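Local coordinates for protein bacteriophage virulence determinant (Salmonella enterica subsp. enterica serovar Typhimurium str. 14028S, PDB 6GGR) that probably acts as a zinc metalloprotease of the PipA family of Salmonella effectors, cutting host NF-kappaB transcription factors, at residues B[20-24]-B[25-29]; B[156-159]-B[160-164]; B[166-169]-B[170-174]. One frame throughout, in Å; residues are numbered along the deposited sequence.

Contact 1: residues B[20-24]-B[25-29]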
ATOM      1  N   ASP B  20      16.578 -13.531 -16.661  1.00 84.42           N
ATOM      2  CA  ASP B  20      15.593 -14.323 -17.392  1.00 88.21           C
ATOM      3  C   ASP B  20      14.252 -13.604 -17.270  1.00 98.19           C
ATOM      4  O   ASP B  20      13.661 -13.545 -16.187  1.00100.55           O
ATOM      5  CB  ASP B  20      15.534 -15.760 -16.873  1.00 90.23           C
ATOM      6  CG  ASP B  20      14.849 -15.878 -15.528  1.00 94.91           C
ATOM      7  OD1 ASP B  20      15.253 -15.170 -14.581  1.00 98.41           O
ATOM      8  OD2 ASP B  20      13.897 -16.681 -15.425  1.00 96.72           O
ATOM      9  N   ASN B  21      13.788 -13.041 -18.380  1.00105.58           N
ATOM     10  CA  ASN B  21      12.694 -12.077 -18.376  1.00 92.70           C
ATOM     11  C   ASN B  21      13.050 -10.912 -17.463  1.00 78.04           C
ATOM     12  O   ASN B  21      12.438 -10.743 -16.399  1.00 80.23           O
ATOM     13  CB  ASN B  21      11.376 -12.700 -17.922  1.00 83.70           C
ATOM     14  CG  ASN B  21      10.231 -11.700 -17.935  1.00 77.01           C
ATOM     15  OD1 ASN B  21      10.313 -10.657 -18.588  1.00 70.01           O
ATOM     16  ND2 ASN B  21       9.165 -12.004 -17.203  1.00 72.20           N
ATOM     17  N   PRO B  22      14.031 -10.097 -17.832  1.00 62.90           N
ATOM     18  CA  PRO B  22      14.292  -8.872 -17.080  1.00 58.90           C
ATOM     19  C   PRO B  22      13.248  -7.818 -17.405  1.00 60.07           C
ATOM     20  O   PRO B  22      12.572  -7.867 -18.435  1.00 73.21           O
ATOM     21  CB  PRO B  22      15.678  -8.448 -17.577  1.00 56.61           C
ATOM     22  CG  PRO B  22      15.694  -8.912 -18.987  1.00 60.62           C
ATOM     23  CD  PRO B  22      14.872 -10.186 -19.035  1.00 63.52           C
ATOM     24  N   SER B  23      13.121  -6.856 -16.502  1.00 54.26           N
ATOM     25  CA  SER B  23      12.243  -5.731 -16.773  1.00 68.59           C
ATOM     26  C   SER B  23      12.713  -5.024 -18.036  1.00 65.72           C
ATOM     27  O   SER B  23      13.907  -4.779 -18.217  1.00 75.28           O
ATOM     28  CB  SER B  23      12.232  -4.760 -15.592  1.00 65.31           C
ATOM     29  OG  SER B  23      11.543  -3.567 -15.922  1.00 52.67           O
ATOM     30  N   GLN B  24      11.770  -4.697 -18.916  1.00 64.42           N
ATOM     31  CA  GLN B  24      12.100  -3.955 -20.127  1.00 65.78           C
ATOM     32  C   GLN B  24      12.012  -2.445 -19.937  1.00 66.13           C
ATOM     33  O   GLN B  24      12.589  -1.701 -20.738  1.00 70.72           O
ATOM     34  CB  GLN B  24      11.180  -4.386 -21.276  1.00 71.26           C
ATOM     35  CG  GLN B  24      11.396  -5.825 -21.742  1.00 85.31           C
ATOM     36  CD  GLN B  24      12.781  -6.057 -22.325  1.00 85.79           C
ATOM     37  OE1 GLN B  24      13.363  -5.167 -22.947  1.00 86.94           O
ATOM     38  NE2 GLN B  24      13.317  -7.256 -22.119  1.00 76.45           N
ATOM     39  N   LEU B  25      11.331  -1.979 -18.886  1.00 59.74           N
ATOM     40  CA  LEU B  25      11.227  -0.547 -18.627  1.00 59.48           C
ATOM     41  C   LEU B  25      12.472  -0.004 -17.933  1.00 65.22           C
ATOM     42  O   LEU B  25      12.927   1.101 -18.245  1.00 65.36           O
ATOM     43  CB  LEU B  25       9.988  -0.263 -17.781  1.00 58.17           C
ATOM     44  CG  LEU B  25       8.650  -0.429 -18.501  1.00 61.18           C
ATOM     45  CD1 LEU B  25       7.524  -0.578 -17.494  1.00 59.86           C
ATOM     46  CD2 LEU B  25       8.391   0.756 -19.415  1.00 63.93           C
ATOM     47  N   ARG B  26      13.019  -0.754 -16.974  1.00 74.26           N
ATOM     48  CA  ARG B  26      14.296  -0.382 -16.373  1.00 58.80           C
ATOM     49  C   ARG B  26      15.395  -0.349 -17.427  1.00 53.51           C
ATOM     50  O   ARG B  26      16.173   0.609 -17.500  1.00 53.45           O
ATOM     51  CB  ARG B  26      14.649  -1.364 -15.250  1.00 49.41           C
ATOM     52  CG  ARG B  26      16.132  -1.441 -14.910  1.00 49.02           C
ATOM     53  CD  ARG B  26      16.406  -2.381 -13.745  1.00 44.84           C
ATOM     54  NE  ARG B  26      16.309  -3.786 -14.137  1.00 45.93           N
ATOM     55  CZ  ARG B  26      17.275  -4.464 -14.750  1.00 47.07           C
ATOM     56  NH1 ARG B  26      18.423  -3.871 -15.052  1.00 47.40           N
ATOM     57  NH2 ARG B  26      17.095  -5.741 -15.067  1.00 48.35           N
ATOM     58  N   LEU B  27      15.461  -1.385 -18.268  1.00 55.48           N
ATOM     59  CA  LEU B  27      16.536  -1.478 -19.249  1.00 61.03           C
ATOM     60  C   LEU B  27      16.576  -0.258 -20.158  1.00 59.80           C
ATOM     61  O   LEU B  27      17.650   0.115 -20.642  1.00 60.69           O
ATOM     62  CB  LEU B  27      16.386  -2.756 -20.080  1.00 69.40           C
ATOM     63  CG  LEU B  27      16.679  -4.084 -19.374  1.00 71.76           C
ATOM     64  CD1 LEU B  27      16.339  -5.254 -20.289  1.00 71.63           C
ATOM     65  CD2 LEU B  27      18.130  -4.176 -18.914  1.00 64.42           C
ATOM     66  N   GLN B  28      15.433   0.386 -20.395  1.00 68.56           N
ATOM     67  CA  GLN B  28      15.426   1.562 -21.254  1.00 72.12           C
ATOM     68  C   GLN B  28      15.570   2.862 -20.478  1.00 69.22           C
ATOM     69  O   GLN B  28      16.033   3.856 -21.049  1.00 63.58           O
ATOM     70  CB  GLN B  28      14.155   1.597 -22.108  1.00 68.93           C
ATOM     71  CG  GLN B  28      12.855   1.692 -21.353  1.00 81.96           C
ATOM     72  CD  GLN B  28      11.661   1.674 -22.292  1.00 88.85           C
ATOM     73  OE1 GLN B  28      11.445   0.704 -23.020  1.00 79.65           O
ATOM     74  NE2 GLN B  28      10.890   2.756 -22.295  1.00 86.91           N
ATOM     75  N   HIS B  29      15.214   2.883 -19.190  1.00 65.77           N
ATOM     76  CA  HIS B  29      15.615   4.016 -18.366  1.00 60.07           C
ATOM     77  C   HIS B  29      17.128   4.050 -18.200  1.00 57.60           C
ATOM     78  O   HIS B  29      17.718   5.134 -18.118  1.00 56.26           O
ATOM     79  CB  HIS B  29      14.930   3.966 -17.000  1.00 59.17           C
ATOM     80  CG  HIS B  29      15.181   5.182 -16.162  1.00 57.81           C
ATOM     81  ND1 HIS B  29      14.564   6.390 -16.402  1.00 54.85           N
ATOM     82  CD2 HIS B  29      15.997   5.380 -15.098  1.00 53.71           C
ATOM     83  CE1 HIS B  29      14.982   7.279 -15.518  1.00 56.63           C
ATOM     84  NE2 HIS B  29      15.853   6.692 -14.717  1.00 53.49           N
TER

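Contact 2: residues B[156-159]-B[160-164]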
ATOM      1  N   GLN B 156       9.724 -12.562   2.787  1.00 28.06           N
ATOM      2  CA  GLN B 156      10.691 -11.752   3.511  1.00 27.03           C
ATOM      3  C   GLN B 156      10.001 -10.506   4.043  1.00 29.69           C
ATOM      4  O   GLN B 156       9.146  -9.925   3.367  1.00 32.46           O
ATOM      5  CB  GLN B 156      11.858 -11.342   2.604  1.00 25.81           C
ATOM      6  CG  GLN B 156      12.548 -12.498   1.913  1.00 31.57           C
ATOM      7  CD  GLN B 156      13.185 -13.457   2.890  1.00 35.55           C
ATOM      8  OE1 GLN B 156      13.989 -13.057   3.731  1.00 31.56           O
ATOM      9  NE2 GLN B 156      12.822 -14.731   2.795  1.00 41.25           N
ATOM     10  N   GLN B 157      10.374 -10.100   5.251  1.00 33.70           N
ATOM     11  CA  GLN B 157       9.866  -8.854   5.806  1.00 34.19           C
ATOM     12  C   GLN B 157      10.495  -7.671   5.090  1.00 36.54           C
ATOM     13  O   GLN B 157      11.698  -7.665   4.809  1.00 23.75           O
ATOM     14  CB  GLN B 157      10.178  -8.749   7.298  1.00 37.45           C
ATOM     15  CG  GLN B 157       9.558  -9.818   8.165  1.00 39.72           C
ATOM     16  CD  GLN B 157       9.567  -9.438   9.633  1.00 38.08           C
ATOM     17  OE1 GLN B 157       9.900  -8.307   9.990  1.00 51.92           O
ATOM     18  NE2 GLN B 157       9.197 -10.378  10.492  1.00 41.80           N
ATOM     19  N   PHE B 158       9.680  -6.662   4.795  1.00 32.01           N
ATOM     20  CA  PHE B 158      10.232  -5.376   4.395  1.00 32.42           C
ATOM     21  C   PHE B 158      11.020  -4.780   5.553  1.00 35.81           C
ATOM     22  O   PHE B 158      10.587  -4.832   6.707  1.00 37.20           O
ATOM     23  CB  PHE B 158       9.119  -4.412   3.987  1.00 32.06           C
ATOM     24  CG  PHE B 158       8.640  -4.583   2.573  1.00 28.10           C
ATOM     25  CD1 PHE B 158       9.420  -4.168   1.512  1.00 25.50           C
ATOM     26  CD2 PHE B 158       7.390  -5.114   2.311  1.00 30.45           C
ATOM     27  CE1 PHE B 158       8.978  -4.305   0.212  1.00 30.37           C
ATOM     28  CE2 PHE B 158       6.940  -5.251   1.011  1.00 35.61           C
ATOM     29  CZ  PHE B 158       7.740  -4.845  -0.041  1.00 29.45           C
ATOM     30  N   ASP B 159      12.183  -4.219   5.246  1.00 29.94           N
ATOM     31  CA  ASP B 159      12.963  -3.469   6.219  1.00 28.24           C
ATOM     32  C   ASP B 159      13.094  -2.025   5.748  1.00 32.26           C
ATOM     33  O   ASP B 159      12.750  -1.680   4.615  1.00 37.18           O
ATOM     34  CB  ASP B 159      14.343  -4.104   6.439  1.00 39.31           C
ATOM     35  CG  ASP B 159      15.294  -3.880   5.275  1.00 38.19           C
ATOM     36  OD1 ASP B 159      14.855  -3.921   4.105  1.00 35.46           O
ATOM     37  OD2 ASP B 159      16.494  -3.658   5.539  1.00 46.69           O
ATOM     38  N   THR B 160      13.599  -1.177   6.644  1.00 27.57           N
ATOM     39  CA  THR B 160      13.655   0.256   6.367  1.00 33.47           C
ATOM     40  C   THR B 160      14.428   0.533   5.083  1.00 28.27           C
ATOM     41  O   THR B 160      13.986   1.317   4.235  1.00 27.83           O
ATOM     42  CB  THR B 160      14.295   0.985   7.551  1.00 37.52           C
ATOM     43  OG1 THR B 160      13.551   0.704   8.739  1.00 42.69           O
ATOM     44  CG2 THR B 160      14.317   2.493   7.321  1.00 40.44           C
ATOM     45  N   THR B 161      15.585  -0.106   4.921  1.00 24.13           N
ATOM     46  CA  THR B 161      16.417   0.164   3.753  1.00 26.72           C
ATOM     47  C   THR B 161      15.652  -0.108   2.464  1.00 26.28           C
ATOM     48  O   THR B 161      15.545   0.769   1.598  1.00 26.22           O
ATOM     49  CB  THR B 161      17.694  -0.669   3.815  1.00 37.97           C
ATOM     50  OG1 THR B 161      18.362  -0.420   5.058  1.00 35.82           O
ATOM     51  CG2 THR B 161      18.630  -0.308   2.659  1.00 39.80           C
ATOM     52  N   ARG B 162      15.091  -1.314   2.327  1.00 27.30           N
ATOM     53  CA  ARG B 162      14.352  -1.650   1.114  1.00 30.34           C
ATOM     54  C   ARG B 162      13.183  -0.697   0.899  1.00 28.66           C
ATOM     55  O   ARG B 162      12.966  -0.210  -0.216  1.00 26.47           O
ATOM     56  CB  ARG B 162      13.852  -3.095   1.170  1.00 22.61           C
ATOM     57  CG  ARG B 162      13.141  -3.533  -0.110  1.00 27.50           C
ATOM     58  CD  ARG B 162      12.839  -5.033  -0.139  1.00 27.26           C
ATOM     59  NE  ARG B 162      14.033  -5.854  -0.353  1.00 29.94           N
ATOM     60  CZ  ARG B 162      14.563  -6.130  -1.544  1.00 28.82           C
ATOM     61  NH1 ARG B 162      14.022  -5.650  -2.654  1.00 26.57           N
ATOM     62  NH2 ARG B 162      15.645  -6.890  -1.634  1.00 28.12           N
ATOM     63  N   SER B 163      12.414  -0.418   1.952  1.00 33.53           N
ATOM     64  CA  SER B 163      11.245   0.444   1.798  1.00 32.07           C
ATOM     65  C   SER B 163      11.656   1.852   1.387  1.00 25.00           C
ATOM     66  O   SER B 163      11.045   2.456   0.496  1.00 32.54           O
ATOM     67  CB  SER B 163      10.442   0.478   3.096  1.00 29.89           C
ATOM     68  OG  SER B 163      10.096  -0.827   3.519  1.00 33.14           O
ATOM     69  N   PHE B 164      12.690   2.395   2.033  1.00 24.43           N
ATOM     70  CA  PHE B 164      13.160   3.736   1.695  1.00 28.39           C
ATOM     71  C   PHE B 164      13.665   3.793   0.259  1.00 33.51           C
ATOM     72  O   PHE B 164      13.317   4.705  -0.500  1.00 29.79           O
ATOM     73  CB  PHE B 164      14.256   4.161   2.673  1.00 32.32           C
ATOM     74  CG  PHE B 164      13.735   4.805   3.929  1.00 34.14           C
ATOM     75  CD1 PHE B 164      12.753   4.194   4.689  1.00 37.00           C
ATOM     76  CD2 PHE B 164      14.245   6.020   4.358  1.00 34.63           C
ATOM     77  CE1 PHE B 164      12.280   4.788   5.841  1.00 42.84           C
ATOM     78  CE2 PHE B 164      13.782   6.616   5.510  1.00 36.65           C
ATOM     79  CZ  PHE B 164      12.798   6.000   6.255  1.00 48.47           C
TER
HETATM   80  O   HOH W   1      17.146  -1.826   7.105  1.00 31.59           O
HETATM   81  O   HOH W   2      14.448  -6.042   2.552  1.00 39.52           O

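Contact 3: residues B[166-169]-B[170-174]. Unlike the reference sequence in segment 166-169: Gln167 (reference Glu).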
ATOM      1  N   HIS B 166      12.996   1.755  -2.229  1.00 31.07           N
ATOM      2  CA  HIS B 166      11.891   1.535  -3.157  1.00 29.55           C
ATOM      3  C   HIS B 166      11.144   2.833  -3.437  1.00 28.76           C
ATOM      4  O   HIS B 166      10.873   3.169  -4.596  1.00 32.83           O
ATOM      5  CB  HIS B 166      10.941   0.477  -2.594  1.00 30.37           C
ATOM      6  CG  HIS B 166       9.839   0.096  -3.533  1.00 35.01           C
ATOM      7  ND1 HIS B 166       9.832  -1.092  -4.231  1.00 35.45           N
ATOM      8  CD2 HIS B 166       8.713   0.754  -3.899  1.00 30.83           C
ATOM      9  CE1 HIS B 166       8.743  -1.155  -4.977  1.00 37.77           C
ATOM     10  NE2 HIS B 166       8.048  -0.048  -4.795  1.00 41.23           N
ATOM     11  N   GLN B 167      10.800   3.580  -2.386  1.00 38.20           N
ATOM     12  CA  GLN B 167      10.067   4.827  -2.585  1.00 37.24           C
ATOM     13  C   GLN B 167      10.936   5.871  -3.270  1.00 40.64           C
ATOM     14  O   GLN B 167      10.453   6.626  -4.122  1.00 40.21           O
ATOM     15  CB  GLN B 167       9.553   5.361  -1.248  1.00 36.96           C
ATOM     16  CG  GLN B 167       8.598   4.433  -0.523  1.00 35.00           C
ATOM     17  CD  GLN B 167       7.410   4.025  -1.370  1.00 37.98           C
ATOM     18  OE1 GLN B 167       7.001   4.743  -2.282  1.00 44.85           O
ATOM     19  NE2 GLN B 167       6.854   2.860  -1.076  1.00 41.35           N
ATOM     20  N   VAL B 168      12.218   5.936  -2.911  1.00 37.59           N
ATOM     21  CA  VAL B 168      13.115   6.893  -3.551  1.00 40.33           C
ATOM     22  C   VAL B 168      13.281   6.556  -5.026  1.00 37.09           C
ATOM     23  O   VAL B 168      13.315   7.449  -5.882  1.00 49.17           O
ATOM     24  CB  VAL B 168      14.468   6.929  -2.816  1.00 38.04           C
ATOM     25  CG1 VAL B 168      15.518   7.707  -3.619  1.00 41.03           C
ATOM     26  CG2 VAL B 168      14.297   7.554  -1.438  1.00 37.97           C
ATOM     27  N   VAL B 169      13.380   5.266  -5.353  1.00 34.12           N
ATOM     28  CA  VAL B 169      13.527   4.880  -6.754  1.00 38.28           C
ATOM     29  C   VAL B 169      12.336   5.373  -7.564  1.00 41.81           C
ATOM     30  O   VAL B 169      12.487   5.816  -8.709  1.00 37.84           O
ATOM     31  CB  VAL B 169      13.711   3.356  -6.875  1.00 38.60           C
ATOM     32  CG1 VAL B 169      13.461   2.882  -8.309  1.00 32.83           C
ATOM     33  CG2 VAL B 169      15.119   2.970  -6.442  1.00 39.54           C
ATOM     34  N   HIS B 170      11.132   5.300  -6.986  1.00 34.34           N
ATOM     35  CA  HIS B 170       9.962   5.870  -7.643  1.00 36.53           C
ATOM     36  C   HIS B 170      10.197   7.335  -7.978  1.00 37.84           C
ATOM     37  O   HIS B 170       9.911   7.788  -9.091  1.00 44.49           O
ATOM     38  CB  HIS B 170       8.727   5.730  -6.749  1.00 40.16           C
ATOM     39  CG  HIS B 170       8.010   4.421  -6.882  1.00 44.64           C
ATOM     40  ND1 HIS B 170       7.402   4.019  -8.053  1.00 48.30           N
ATOM     41  CD2 HIS B 170       7.776   3.436  -5.981  1.00 40.91           C
ATOM     42  CE1 HIS B 170       6.841   2.836  -7.872  1.00 47.27           C
ATOM     43  NE2 HIS B 170       7.053   2.461  -6.624  1.00 41.78           N
ATOM     44  N   ALA B 171      10.736   8.090  -7.018  1.00 47.46           N
ATOM     45  CA  ALA B 171      10.867   9.534  -7.167  1.00 47.86           C
ATOM     46  C   ALA B 171      11.992   9.931  -8.114  1.00 45.14           C
ATOM     47  O   ALA B 171      11.939  11.016  -8.704  1.00 45.94           O
ATOM     48  CB  ALA B 171      11.092  10.174  -5.799  1.00 46.98           C
ATOM     49  N   LEU B 172      13.010   9.085  -8.280  1.00 45.06           N
ATOM     50  CA  LEU B 172      14.121   9.408  -9.168  1.00 39.52           C
ATOM     51  C   LEU B 172      13.894   8.945 -10.600  1.00 39.96           C
ATOM     52  O   LEU B 172      14.539   9.473 -11.515  1.00 45.17           O
ATOM     53  CB  LEU B 172      15.419   8.788  -8.640  1.00 35.80           C
ATOM     54  CG  LEU B 172      15.817   9.184  -7.218  1.00 38.60           C
ATOM     55  CD1 LEU B 172      16.979   8.328  -6.742  1.00 36.19           C
ATOM     56  CD2 LEU B 172      16.168  10.666  -7.150  1.00 43.85           C
ATOM     57  N   THR B 173      12.988   7.988 -10.821  1.00 55.29           N
ATOM     58  CA  THR B 173      12.710   7.476 -12.156  1.00 57.16           C
ATOM     59  C   THR B 173      11.315   7.811 -12.665  1.00 65.37           C
ATOM     60  O   THR B 173      11.072   7.680 -13.868  1.00 55.25           O
ATOM     61  CB  THR B 173      12.879   5.950 -12.193  1.00 46.56           C
ATOM     62  OG1 THR B 173      11.902   5.334 -11.346  1.00 52.29           O
ATOM     63  CG2 THR B 173      14.266   5.550 -11.735  1.00 47.91           C
ATOM     64  N   HIS B 174      10.403   8.235 -11.789  1.00 84.53           N
ATOM     65  CA  HIS B 174       9.016   8.523 -12.148  1.00 69.33           C
ATOM     66  C   HIS B 174       8.319   7.315 -12.759  1.00 64.55           C
ATOM     67  O   HIS B 174       7.346   7.468 -13.502  1.00 72.96           O
ATOM     68  CB  HIS B 174       8.918   9.716 -13.109  1.00 61.62           C
ATOM     69  CG  HIS B 174       9.477  10.989 -12.552  1.00 63.67           C
ATOM     70  ND1 HIS B 174       8.977  11.588 -11.417  1.00 62.96           N
ATOM     71  CD2 HIS B 174      10.503  11.769 -12.969  1.00 65.69           C
ATOM     72  CE1 HIS B 174       9.668  12.684 -11.159  1.00 61.29           C
ATOM     73  NE2 HIS B 174      10.599  12.817 -12.086  1.00 65.41           N
TER

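Contact 1: residues B[20-24]-B[25-29]
Ser23 and the amides of Leu25 and Arg26, in the first turn of helix 24-30, illustrate how a serine N-cap works when an outside carboxylate shares the task. With OG anti to the backbone N (chi1 171°), the hydroxyl is brought to the amides of the first turn. There Ser23 OG lies 3.3 Å from Arg26 N, with a nearly straight N-H...O angle of 177°. Ser23 OG lies 3.4 Å from Leu25 N, at a more bent 132°. Both bonds are weak, and the hydroxyl has its stronger partner in Glu179, whose other carboxylate oxygen takes the amide of Gln24. A hydrophobic staple spans the same turn: Pro22, just before the cap, sets its CG 3.9 Å from Leu27 CD1, the two side chains crossing obliquely. The leucine also packs tightly on the cap carbonyl, with Leu27 CG 3.1 Å from Ser23 O. The same methyl that meets the proline is reached by Gln24, whose chain bends at chi2 and brings Gln24 OE1 to 4.0 Å from Leu27 CD1. The Arg26 chain runs straight as far as CD and bends at chi3, which puts Arg26 NH2 4.0 Å from Pro22 CB. A second shell positions this arginine: NH2 forms salt bridges with Glu189 and Asp14, while Glu189 also accepts from Ser23 N. Tyr190 and Ile193 of helix 186-197 pack against the arginine. Taken together, the amides at the head of the helix are met partly by the serine and partly by Glu179, while Glu189 ties the cap residue and the buried arginine to helix 186-197; the negative charge gathered at the positive end of the helix dipole probably favours this arrangement.

Contact 2: residues B[156-159]-B[160-164]
An aspartate N-cap starts helix 160-173, with Asp159 folding back onto Arg162 at the point where the chain leaves strand 156-157. Asp159 CG sits between the backbone N and the carbonyl carbon (chi1 73°), which turns the carboxylate over the first turn. Asp159 OD1 accepts from Arg162 N at 3.2 Å, the donor lying well above the carboxylate plane rather than in it. The other oxygen, OD2, is taken by His200. Two waters extend the cap: one donates to OD2 and is also bonded to Thr161 OG1, while the second links Asp159 OD1 to Arg162 NE, which it meets at the edge of the guanidinium. Beyond NE, Arg162 is anchored by Asn192 and Ser202 and forms a cation-pi contact with Tyr149, whose ring also meets Phe158. The Phe158 and Arg162 side chains cross at about a right angle, Phe158 CD1 being 3.9 Å from Arg162 CD. Ser163 turns its hydroxyl to Asp139 and to a basic side chain of another protein's chain. Its backbone makes the first regular helical bond, Ser163 N to Asp159 O, at 3.0 Å and nearly straight at 170°.

Contact 3: residues B[166-169]-B[170-174]
Val169 O is gripped twice by one residue, a worked example of a threonine hydroxyl adding to an ordinary helical bond. Thr173 OG1 donates to Val169 O at 2.7 Å and Thr173 N donates to the same oxygen at 3.1 Å, the two arriving from opposite faces of the carbonyl plane. The hydroxyl can do this because OG1 stands between the backbone N and the carbonyl carbon (chi1 65°), close over the preceding turn; it also receives a weak bond from Leu175 N. One residue later His174 takes a positive phi and the helix ends, though His174 N still bonds to His170 O.

One and two turns earlier lie the histidines of the HExxH zinc-binding motif, whose glutamate is Gln167 in this chain. His166 and His170 lie side by side and point the same way, as expected of residues four apart on a helix. Their rings are inclined at 64°, with centroids 4.9 Å apart, and His166 NE2 stands 3.3 Å from His170 NE2. Both residues, with Asp177, bind zinc in this protein; here no metal is bound to the chain, and Asp177 OD2 instead bonds to His170 NE2 and weakly to His166 NE2. His170 is further held through ND1 by the carbonyl of Leu175, which fixes the rotation of its ring. The chain of another protein packs against His166, Gln167 and His170, and its backbone makes a weak hydrogen bond with His166 NE2. Away from the zinc side, Val168 CG1 meets Leu172 CD1 at 3.5 Å. That leucine packs on helix 86-100, touching Phe88, Met92 and Ala95, while Val169 and both zinc histidines rest against Val187 of helix 186-197 and Thr117 of strand 116-117 borders His170.

Contacts 2 and 3 belong to one helix, 160-173: the first caps its start and the second holds its zinc-binding turn and its end, their centres about 15 Å apart. The Arg162 side chain of contact 2 comes within about 5 Å of that of His166, so the N-terminal turn reaches toward the metal site. Contact 1 caps a different helix and lies farther out, its centre about 16 Å from that of contact 3 and 22 Å from that of contact 2. It nevertheless touches the zinc helix, with His29 NE2 3.6 Å from Thr173 CG2. Helix 186-197 borders all three contacts.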